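3-hydroxyisobutyrate dehydrogenase (Salmonella typhimurium, PDB 3G0O) probably catalyses the NAD(+)-dependent oxidation of L-threonate to 2-dehydro-L-erythronate, accepting NADP(+) less readily, as a member of the 3-hydroxyisobutyrate dehydrogenase-related family. Local coordinates at residues A[133-137]-A[138-142]; A[182-185]-A[186-190]; A[204-207]-A[208-211]; A[218-221]-A[222-226]; A[282-285]-A[286-290]. One frame throughout, in Å; residues are numbered along the deposited sequence.

Interaction 1 of 5, residues A[133-137]-A[138-142]; sequences VKAAQ and GEMTV
Lys134 O and Ala135 O, the carbonyls of the last helical turn, are taken up by the backbone N-H groups of Glu139 and Gly138 as the chain leaves the helix. Glu139 N bonds to Lys134 O at 2.8 Å, and Gly138 N to Ala135 O at 3.0 Å. Lys134 O also accepts from Gln137 N, which reaches it from the opposite face of the carbonyl plane, and two donors thus grip one oxygen. This is a Schellman motif, with Gly138 at positive phi (69°); a residue without a side chain suits it, since a CB would collide with the carbonyl of Gln137. The turn delivers the chain from helix 132-136 into strand 140-145 of the Rossmann-type domain's sheet.

Apolar contact comes next. The methyl of Ala135 meets CE of selenomethionine Met140 at 3.8 Å. Met140 has its CG beside the backbone N (chi1 -67°) and an extended chain beyond, which carries CE back to the helix; both residues also pack on Met18 of helix 17-28. The small methyl of Ala135 lets the long side chain of Met140 come close to the helix.

Among the polar side chains, the aliphatic stem of Lys134 crosses that of Glu139 at about a right angle, with Lys134 CD 3.4 Å from Glu139 O. One water accepts from Lys134 NZ at 3.3 Å and donates to Glu139 O and Thr141 OG1, tying the lysine to the start of the strand. Thr141 OG1 is also hydrogen-bonded to His216 O of the second subunit. At the exposed end, Glu139 OE2 lies 3.4 Å from Gln137 CB.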
# COMPACT_ATOMS: atom_id res chain seq x y z
N VAL A 133 -11.23 12.71 -1.43
CA VAL A 133 -11.10 13.25 -2.78
C VAL A 133 -12.02 12.51 -3.74
O VAL A 133 -12.79 13.14 -4.48
CB VAL A 133 -9.65 13.16 -3.29
CG1 VAL A 133 -9.57 13.57 -4.76
CG2 VAL A 133 -8.75 14.06 -2.45
N LYS A 134 -11.95 11.19 -3.73
CA LYS A 134 -12.80 10.38 -4.60
C LYS A 134 -14.27 10.64 -4.29
O LYS A 134 -15.10 10.77 -5.19
CB LYS A 134 -12.49 8.89 -4.42
CG LYS A 134 -11.52 8.32 -5.44
CD LYS A 134 -11.43 6.81 -5.28
CE LYS A 134 -10.71 6.14 -6.43
NZ LYS A 134 -10.69 4.66 -6.22
N ALA A 135 -14.59 10.73 -3.00
CA ALA A 135 -15.97 10.97 -2.57
C ALA A 135 -16.54 12.26 -3.15
O ALA A 135 -17.69 12.30 -3.58
CB ALA A 135 -16.03 11.01 -1.04
N ALA A 136 -15.74 13.32 -3.15
CA ALA A 136 -16.17 14.61 -3.67
C ALA A 136 -16.44 14.54 -5.17
O ALA A 136 -17.18 15.36 -5.72
CB ALA A 136 -15.12 15.67 -3.38
N GLN A 137 -15.84 13.55 -5.83
CA GLN A 137 -16.00 13.36 -7.27
C GLN A 137 -17.05 12.30 -7.58
O GLN A 137 -17.25 11.94 -8.74
CB GLN A 137 -14.66 12.94 -7.90
CG GLN A 137 -13.47 13.83 -7.54
CD GLN A 137 -12.16 13.34 -8.16
OE1 GLN A 137 -11.75 12.20 -7.95
NE2 GLN A 137 -11.51 14.21 -8.92
N GLY A 138 -17.71 11.80 -6.54
CA GLY A 138 -18.72 10.77 -6.73
C GLY A 138 -18.10 9.46 -7.17
O GLY A 138 -18.73 8.67 -7.88
N GLU A 139 -16.88 9.21 -6.72
CA GLU A 139 -16.16 8.00 -7.08
C GLU A 139 -15.86 7.07 -5.90
O GLU A 139 -14.77 6.50 -5.80
CB GLU A 139 -14.86 8.37 -7.79
CG GLU A 139 -15.07 8.95 -9.19
CD GLU A 139 -13.81 9.56 -9.78
OE1 GLU A 139 -12.74 8.93 -9.69
OE2 GLU A 139 -13.90 10.68 -10.34
N MSE A 140 -16.83 6.91 -5.01
CA MSE A 140 -16.66 6.04 -3.86
C MSE A 140 -16.62 4.58 -4.28
O MSE A 140 -17.05 4.22 -5.37
CB MSE A 140 -17.82 6.19 -2.87
CG MSE A 140 -17.94 7.52 -2.16
SE MSE A 140 -19.35 7.36 -0.82
CE MSE A 140 -18.94 8.92 0.26
N THR A 141 -16.09 3.74 -3.39
CA THR A 141 -16.08 2.30 -3.61
C THR A 141 -17.05 1.81 -2.55
O THR A 141 -16.93 2.16 -1.38
CB THR A 141 -14.70 1.68 -3.38
OG1 THR A 141 -13.87 1.93 -4.53
CG2 THR A 141 -14.82 0.18 -3.18
N VAL A 142 -18.04 1.02 -2.97
CA VAL A 142 -19.02 0.52 -2.03
C VAL A 142 -18.98 -1.00 -1.95
O VAL A 142 -18.94 -1.68 -2.97
CB VAL A 142 -20.45 0.95 -2.44
CG1 VAL A 142 -21.44 0.60 -1.33
CG2 VAL A 142 -20.48 2.44 -2.74
O HOH W 1 -13.86 3.90 -6.37

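Interaction 2 of 5, residues A[182-185]-A[186-190]; sequences HQLL and AGVHI
Leu185 and His189, one helical turn apart, lie side by side and point the same way, with Leu185 CD2 3.9 Å from His189 NE2. Leu185 contributes more than its branched end: its carbonyl oxygen sits over one face of the imidazole, 3.0 Å from His189 CG and offset toward the ring's rim. The same oxygen accepts from His189 N at 2.8 Å. With CG beside its backbone N (chi1 -70°), the ring folds back over that carbonyl. It also stacks edge-to-face on His189 of the second subunit, so this turn of helix 174-202 forms part of the dimer interface.

Ala186, the other residue most enclosed here, bonds through its N to His182 O at 3.0 Å. Its small methyl, with CB 3.9 Å from Gln183 OE1, also lets Met223 of helix 222-232 pack close.

Next to it, His182 ND1 donates to Gln183 OE1 at 2.9 Å, nearly in the planes of both the ring and the amide carbonyl, while Gln183 NE2 bonds to Asp248. The amide thus links histidine to aspartate close to Lys179, the predicted active-site lysine. The ND1 bond, with a weak bond between His182 NE2 and Gly219 N of the second subunit, probably limits how far the ring can turn.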
# COMPACT_ATOMS: atom_id res chain seq x y z
N HIS A 182 -11.17 -4.91 5.17
CA HIS A 182 -10.52 -3.77 4.55
C HIS A 182 -9.81 -2.89 5.59
O HIS A 182 -8.70 -2.42 5.35
CB HIS A 182 -11.54 -2.91 3.78
CG HIS A 182 -10.97 -1.65 3.23
ND1 HIS A 182 -10.92 -0.47 3.94
CD2 HIS A 182 -10.34 -1.39 2.05
CE1 HIS A 182 -10.28 0.45 3.24
NE2 HIS A 182 -9.92 -0.09 2.09
N GLN A 183 -10.46 -2.68 6.73
CA GLN A 183 -9.87 -1.85 7.78
C GLN A 183 -8.63 -2.46 8.41
O GLN A 183 -7.81 -1.75 8.99
CB GLN A 183 -10.91 -1.52 8.86
CG GLN A 183 -12.01 -0.58 8.39
CD GLN A 183 -11.47 0.68 7.73
OE1 GLN A 183 -11.20 0.69 6.53
NE2 GLN A 183 -11.31 1.74 8.51
N LEU A 184 -8.50 -3.78 8.31
CA LEU A 184 -7.32 -4.46 8.84
C LEU A 184 -6.14 -3.92 8.02
O LEU A 184 -5.12 -3.52 8.57
CB LEU A 184 -7.44 -5.98 8.66
CG LEU A 184 -6.29 -6.88 9.16
CD1 LEU A 184 -6.77 -8.33 9.20
CD2 LEU A 184 -5.06 -6.75 8.27
N LEU A 185 -6.31 -3.90 6.70
CA LEU A 185 -5.26 -3.40 5.82
C LEU A 185 -5.01 -1.91 6.02
O LEU A 185 -3.86 -1.47 6.13
CB LEU A 185 -5.62 -3.69 4.36
CG LEU A 185 -5.50 -5.16 3.93
CD1 LEU A 185 -6.11 -5.36 2.55
CD2 LEU A 185 -4.03 -5.57 3.93
N ALA A 186 -6.07 -1.12 6.06
CA ALA A 186 -5.93 0.32 6.25
C ALA A 186 -5.17 0.61 7.54
O ALA A 186 -4.23 1.40 7.56
CB ALA A 186 -7.31 0.99 6.29
N GLY A 187 -5.57 -0.05 8.63
CA GLY A 187 -4.93 0.15 9.91
C GLY A 187 -3.48 -0.28 9.96
O GLY A 187 -2.62 0.45 10.47
N VAL A 188 -3.20 -1.48 9.46
CA VAL A 188 -1.84 -1.98 9.46
C VAL A 188 -0.95 -1.11 8.57
O VAL A 188 0.19 -0.84 8.91
CB VAL A 188 -1.78 -3.44 8.95
CG1 VAL A 188 -0.34 -3.86 8.70
CG2 VAL A 188 -2.43 -4.37 9.98
N HIS A 189 -1.49 -0.66 7.44
CA HIS A 189 -0.70 0.18 6.55
C HIS A 189 -0.33 1.52 7.18
O HIS A 189 0.80 1.98 7.03
CB HIS A 189 -1.42 0.37 5.22
CG HIS A 189 -1.48 -0.87 4.38
ND1 HIS A 189 -2.32 -1.00 3.30
CD2 HIS A 189 -0.83 -2.05 4.49
CE1 HIS A 189 -2.19 -2.21 2.78
NE2 HIS A 189 -1.28 -2.87 3.49
N ILE A 190 -1.25 2.14 7.90
CA ILE A 190 -0.91 3.41 8.54
C ILE A 190 0.20 3.16 9.57
O ILE A 190 1.19 3.89 9.61
CB ILE A 190 -2.11 4.06 9.26
CG1 ILE A 190 -3.16 4.49 8.23
CG2 ILE A 190 -1.64 5.27 10.06
CD1 ILE A 190 -4.46 4.98 8.83

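Interaction 3 of 5, residues A[204-207]-A[208-211]; sequences GIPL and DVMY
Pro206 and Met210 are joined by the first bond of a new helix: Met210 N reaches Pro206 O at 3.0 Å, in the carbonyl plane. Pro206 is the N-cap of helix 207-214, which follows the Schellman turn that ends helix 174-202 at Gly204. Proline suits the position because its ring restricts phi and it needs no N-H bond of its own, while its carbonyl can still open the helical series. Tyr211 N continues it, bonding to Leu207 O at 2.8 Å.

The buried side is apolar. Ile205 CG2 lies 4.1 Å from the selenium of Met210, a selenomethionine whose chain bends at chi2 (68°) and chi3. The bends turn its end away from the proline, and Met210 packs on Met197 and Ala200 of helix 174-202 as well as on Ile181 of the second subunit. Ile205 likewise meets Thr177 of that subunit, so these bulky apolar side chains are placed where the helix start faces the dimer partner. Leu207 and Tyr211 lean on helix 222-232, where the tyrosine hydroxyl is hydrogen-bonded to Glu225 O.

The other side, built around the exposed Pro206 and Asp208, has short contacts of its own but is open to solvent. There the pyrrolidine CB rests 3.7 Å from Val209 CG2. Asp208 places its CG between the backbone N and the carbonyl carbon (chi1 61°), a torsion that curls the carboxylate back toward the helix start. A negative group is apt beside the first turn, where N-H groups gather. Its OD1 accepts a weak bond from Val209 N at 2.9 Å and sits 3.3 Å from Pro206 CB.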
# COMPACT_ATOMS: atom_id res chain seq x y z
N GLY A 204 18.52 8.99 10.22
CA GLY A 204 19.03 10.23 9.67
C GLY A 204 18.67 10.51 8.22
O GLY A 204 19.35 11.29 7.56
N ILE A 205 17.61 9.88 7.72
CA ILE A 205 17.17 10.09 6.35
C ILE A 205 16.08 11.16 6.35
O ILE A 205 15.11 11.06 7.10
CB ILE A 205 16.57 8.81 5.72
CG1 ILE A 205 17.58 7.66 5.77
CG2 ILE A 205 16.12 9.09 4.29
CD1 ILE A 205 18.87 7.94 5.02
N PRO A 206 16.23 12.22 5.53
CA PRO A 206 15.20 13.26 5.49
C PRO A 206 13.85 12.62 5.16
O PRO A 206 13.76 11.81 4.24
CB PRO A 206 15.69 14.19 4.38
CG PRO A 206 17.18 14.06 4.47
CD PRO A 206 17.36 12.56 4.64
N LEU A 207 12.81 12.97 5.91
CA LEU A 207 11.49 12.38 5.70
C LEU A 207 10.86 12.72 4.35
O LEU A 207 10.15 11.90 3.77
CB LEU A 207 10.54 12.76 6.84
CG LEU A 207 10.96 12.29 8.24
CD1 LEU A 207 9.82 12.55 9.21
CD2 LEU A 207 11.31 10.82 8.21
N ASP A 208 11.10 13.94 3.86
CA ASP A 208 10.52 14.32 2.57
C ASP A 208 11.14 13.44 1.48
O ASP A 208 10.45 12.99 0.57
CB ASP A 208 10.73 15.83 2.31
CG ASP A 208 12.20 16.24 2.24
OD1 ASP A 208 13.05 15.64 2.93
OD2 ASP A 208 12.49 17.19 1.50
N VAL A 209 12.44 13.17 1.60
CA VAL A 209 13.15 12.33 0.65
C VAL A 209 12.64 10.89 0.75
O VAL A 209 12.39 10.23 -0.26
CB VAL A 209 14.67 12.33 0.92
CG1 VAL A 209 15.37 11.35 -0.02
CG2 VAL A 209 15.24 13.73 0.74
N MSE A 210 12.48 10.40 1.98
CA MSE A 210 12.00 9.05 2.18
C MSE A 210 10.59 8.92 1.59
O MSE A 210 10.26 7.91 0.97
CB MSE A 210 11.99 8.69 3.67
CG MSE A 210 11.83 7.19 3.95
SE MSE A 210 13.39 6.14 3.40
CE MSE A 210 12.51 4.76 2.34
N TYR A 211 9.78 9.96 1.77
CA TYR A 211 8.42 9.97 1.26
C TYR A 211 8.40 9.86 -0.27
O TYR A 211 7.67 9.03 -0.83
CB TYR A 211 7.70 11.25 1.68
CG TYR A 211 6.27 11.33 1.18
CD1 TYR A 211 5.23 10.73 1.88
CD2 TYR A 211 5.96 12.01 0.00
CE1 TYR A 211 3.92 10.81 1.43
CE2 TYR A 211 4.66 12.09 -0.46
CZ TYR A 211 3.64 11.49 0.26
OH TYR A 211 2.35 11.59 -0.19

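Interaction 4 of 5, residues A[218-221]-A[222-226]; sequences AGNS and WMFEN
Ser221 caps helix 222-232 through its side chain: OG accepts from Phe224 N at 2.7 Å, the classic N-cap bond to the third residue of the helix. Serine is well suited, since its hydroxyl is short enough to bend back to an N-H of the first turn. The torsion explains the reach, for OG stands between the backbone N and the carbonyl carbon (chi1 77°). The backbone adds its own bond, Glu225 N to Ser221 O at 3.0 Å and almost straight (178°), so Ser221 serves the helix start through both its hydroxyl and its carbonyl.

A second polar link joins side chains. Asn220 ND2 donates to Glu225 OE1 at 3.0 Å, meeting the oxygen nearly along its C-O axis and staying within the plane of its own amide. Amide and carboxylate are nearly coplanar. An asparagine just before the cap suits the place because its amide N-H can reach the carboxylate of Glu225, on the first turn.

Packing is the third kind. Phe224 has CG anti to its backbone N, which sends the ring toward Ala193 and Met197 of helix 174-202 and Leu185 of the second subunit. Trp222 packs on Ala218 of the second subunit, near a bound tartrate. The amide plane of Asn220 stands 84° from the phenylalanine ring; its OD1, buried without a hydrogen-bond partner, lies 3.8 Å from Phe224 CD2.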
# COMPACT_ATOMS: atom_id res chain seq x y z
N ALA A 218 7.93 0.11 -4.96
CA ALA A 218 7.06 -1.02 -4.69
C ALA A 218 6.53 -1.12 -3.26
O ALA A 218 5.62 -1.90 -2.99
CB ALA A 218 7.76 -2.32 -5.08
N GLY A 219 7.09 -0.33 -2.34
CA GLY A 219 6.64 -0.39 -0.96
C GLY A 219 5.55 0.60 -0.61
O GLY A 219 5.13 0.72 0.54
N ASN A 220 5.06 1.32 -1.62
CA ASN A 220 4.03 2.33 -1.41
C ASN A 220 2.67 1.71 -1.08
O ASN A 220 2.39 0.56 -1.40
CB ASN A 220 3.91 3.19 -2.67
CG ASN A 220 3.08 4.45 -2.45
OD1 ASN A 220 3.05 5.01 -1.35
ND2 ASN A 220 2.43 4.91 -3.51
N SER A 221 1.84 2.50 -0.40
CA SER A 221 0.48 2.07 -0.07
C SER A 221 -0.36 3.33 -0.13
O SER A 221 0.18 4.44 -0.01
CB SER A 221 0.40 1.45 1.32
OG SER A 221 0.43 2.44 2.34
N TRP A 222 -1.66 3.17 -0.33
CA TRP A 222 -2.53 4.33 -0.39
C TRP A 222 -2.43 5.08 0.94
O TRP A 222 -2.34 6.31 0.96
CB TRP A 222 -3.99 3.91 -0.62
CG TRP A 222 -4.87 5.05 -1.02
CD1 TRP A 222 -5.18 5.45 -2.29
CD2 TRP A 222 -5.51 5.99 -0.14
NE1 TRP A 222 -5.98 6.58 -2.25
CE2 TRP A 222 -6.20 6.93 -0.95
CE3 TRP A 222 -5.58 6.12 1.26
CZ2 TRP A 222 -6.93 7.99 -0.41
CZ3 TRP A 222 -6.31 7.18 1.79
CH2 TRP A 222 -6.98 8.09 0.96
N MSE A 223 -2.43 4.34 2.05
CA MSE A 223 -2.33 4.98 3.35
C MSE A 223 -0.98 5.65 3.60
O MSE A 223 -0.91 6.69 4.24
CB MSE A 223 -2.64 3.98 4.47
CG MSE A 223 -4.12 3.69 4.59
SE MSE A 223 -5.14 5.32 4.96
CE MSE A 223 -6.81 4.49 5.51
N PHE A 224 0.10 5.05 3.10
CA PHE A 224 1.41 5.67 3.28
C PHE A 224 1.39 7.02 2.57
O PHE A 224 1.71 8.06 3.15
CB PHE A 224 2.53 4.82 2.67
CG PHE A 224 3.89 5.43 2.80
CD1 PHE A 224 4.75 5.05 3.84
CD2 PHE A 224 4.30 6.45 1.94
CE1 PHE A 224 5.99 5.68 4.01
CE2 PHE A 224 5.53 7.08 2.10
CZ PHE A 224 6.38 6.70 3.15
N GLU A 225 1.00 7.00 1.30
CA GLU A 225 0.98 8.22 0.51
C GLU A 225 0.09 9.30 1.10
O GLU A 225 0.45 10.48 1.11
CB GLU A 225 0.56 7.93 -0.94
CG GLU A 225 0.89 9.06 -1.89
CD GLU A 225 0.75 8.69 -3.35
OE1 GLU A 225 0.98 7.52 -3.70
OE2 GLU A 225 0.43 9.58 -4.16
N ASN A 226 -1.07 8.91 1.62
CA ASN A 226 -1.99 9.88 2.19
C ASN A 226 -1.60 10.38 3.58
O ASN A 226 -1.50 11.59 3.80
CB ASN A 226 -3.40 9.30 2.25
CG ASN A 226 -4.43 10.30 2.75
OD1 ASN A 226 -4.69 10.40 3.95
ND2 ASN A 226 -5.00 11.06 1.82

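Interaction 5 of 5, residues A[282-285]-A[286-290]; sequences GKED and DSAVI
This is a buried, local polar contact at the start of a 3-10 segment, in the C-terminal tail that follows helix 264-281. Asp285 and Ser287 carry it. Ser287 OG donates to Asp285 OD2 at 2.7 Å, and OD2 accepts with its anti lone pair, the one away from the other carboxylate oxygen. Ser287 N reaches the same oxygen at 3.3 Å, but from above the carboxylate plane. Asp285 has CG anti to its backbone N (chi1 -169°), which swings the carboxylate forward over the following residues. The short side chain of aspartate suits this task, as it can accept from the backbone and the hydroxyl of a residue two places on.

The turn itself is closed by Ala288 N bonding to Asp285 O at 2.8 Å, an i to i+3 pairing that begins the 3-10 spacing continued by Val289 N to Asp286 O. The bond from Ser287 N to Asp285 OD2 makes an Asx turn, which overlaps this first 3-10 turn.

Two carboxylates come close, Asp285 OD2 lying 3.8 Å from Asp286 OD1; their repulsion is probably eased by the salt bridge of Asp286 to Arg227 and by His230 ND1, hydrogen-bonded to Asp285 OD2. A water lies 2.6 Å from Asp285 OD1, which also accepts from Arg239 N. Glu284 OE1, salt-bridged to Lys291, passes 3.6 Å from the small methyl carbon CB of Ala288.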
# COMPACT_ATOMS: atom_id res chain seq x y z
N GLY A 282 -5.13 10.21 21.14
CA GLY A 282 -6.35 9.63 20.62
C GLY A 282 -7.19 10.44 19.65
O GLY A 282 -7.77 9.88 18.72
N LYS A 283 -7.25 11.75 19.87
CA LYS A 283 -8.05 12.62 19.02
C LYS A 283 -7.25 13.30 17.91
O LYS A 283 -7.79 14.08 17.13
CB LYS A 283 -8.75 13.66 19.89
CG LYS A 283 -9.63 12.99 20.94
CD LYS A 283 -10.01 13.91 22.07
CE LYS A 283 -11.02 14.95 21.66
NZ LYS A 283 -11.61 15.62 22.87
N GLU A 284 -5.96 13.00 17.85
CA GLU A 284 -5.10 13.56 16.82
C GLU A 284 -5.23 12.70 15.56
O GLU A 284 -5.81 11.61 15.61
CB GLU A 284 -3.65 13.58 17.29
CG GLU A 284 -3.34 14.68 18.31
CD GLU A 284 -1.87 14.74 18.67
OE1 GLU A 284 -1.04 14.28 17.86
OE2 GLU A 284 -1.55 15.26 19.76
N ASP A 285 -4.70 13.19 14.45
CA ASP A 285 -4.76 12.45 13.19
C ASP A 285 -4.20 11.04 13.44
O ASP A 285 -3.25 10.89 14.22
CB ASP A 285 -3.93 13.16 12.13
CG ASP A 285 -4.15 12.60 10.75
OD1 ASP A 285 -5.29 12.71 10.24
OD2 ASP A 285 -3.19 12.04 10.17
N ASP A 286 -4.75 10.02 12.78
CA ASP A 286 -4.24 8.67 13.02
C ASP A 286 -2.76 8.51 12.68
O ASP A 286 -2.11 7.59 13.17
CB ASP A 286 -5.09 7.60 12.29
CG ASP A 286 -5.38 7.94 10.84
OD1 ASP A 286 -4.50 8.51 10.16
OD2 ASP A 286 -6.50 7.63 10.38
N SER A 287 -2.21 9.42 11.88
CA SER A 287 -0.80 9.32 11.55
C SER A 287 0.03 9.57 12.81
O SER A 287 1.22 9.27 12.85
CB SER A 287 -0.41 10.33 10.45
OG SER A 287 -0.62 11.67 10.86
N ALA A 288 -0.62 10.11 13.85
CA ALA A 288 0.06 10.39 15.11
C ALA A 288 0.50 9.11 15.82
O ALA A 288 1.19 9.17 16.85
CB ALA A 288 -0.83 11.22 16.04
N VAL A 289 0.11 7.96 15.29
CA VAL A 289 0.53 6.70 15.88
C VAL A 289 2.06 6.65 15.84
O VAL A 289 2.70 5.94 16.63
CB VAL A 289 -0.05 5.49 15.10
CG1 VAL A 289 0.48 5.47 13.67
CG2 VAL A 289 0.30 4.19 15.82
N ILE A 290 2.65 7.41 14.93
CA ILE A 290 4.10 7.46 14.79
C ILE A 290 4.75 8.01 16.07
O ILE A 290 5.92 7.76 16.35
CB ILE A 290 4.52 8.36 13.59
CG1 ILE A 290 6.00 8.14 13.28
CG2 ILE A 290 4.28 9.83 13.92
CD1 ILE A 290 6.48 8.82 12.00
O HOH W 2 -6.11 10.75 8.72

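Along the chain the five contacts follow in series. Interaction 1 lies in the Rossmann-type domain, where helix 132-136 hands over to the sheet; its centre is 19 Å from those of interactions 2 and 4. The other four belong to the helical C-terminal part. Interaction 2, on helix 174-202, touches interaction 4 (centres 11 Å apart) through Met223 and interaction 5 (14 Å) through Ile190, while interaction 3 meets interaction 4 (15 Å) through Tyr211. Helix 222-232 thus touches both helix 174-202 and helix 207-214. Interactions 1 to 4, whether at helix ends or, like interaction 2, within a long helix, all reach the second subunit at the dimer interface, whereas interaction 5 stays within its own chain.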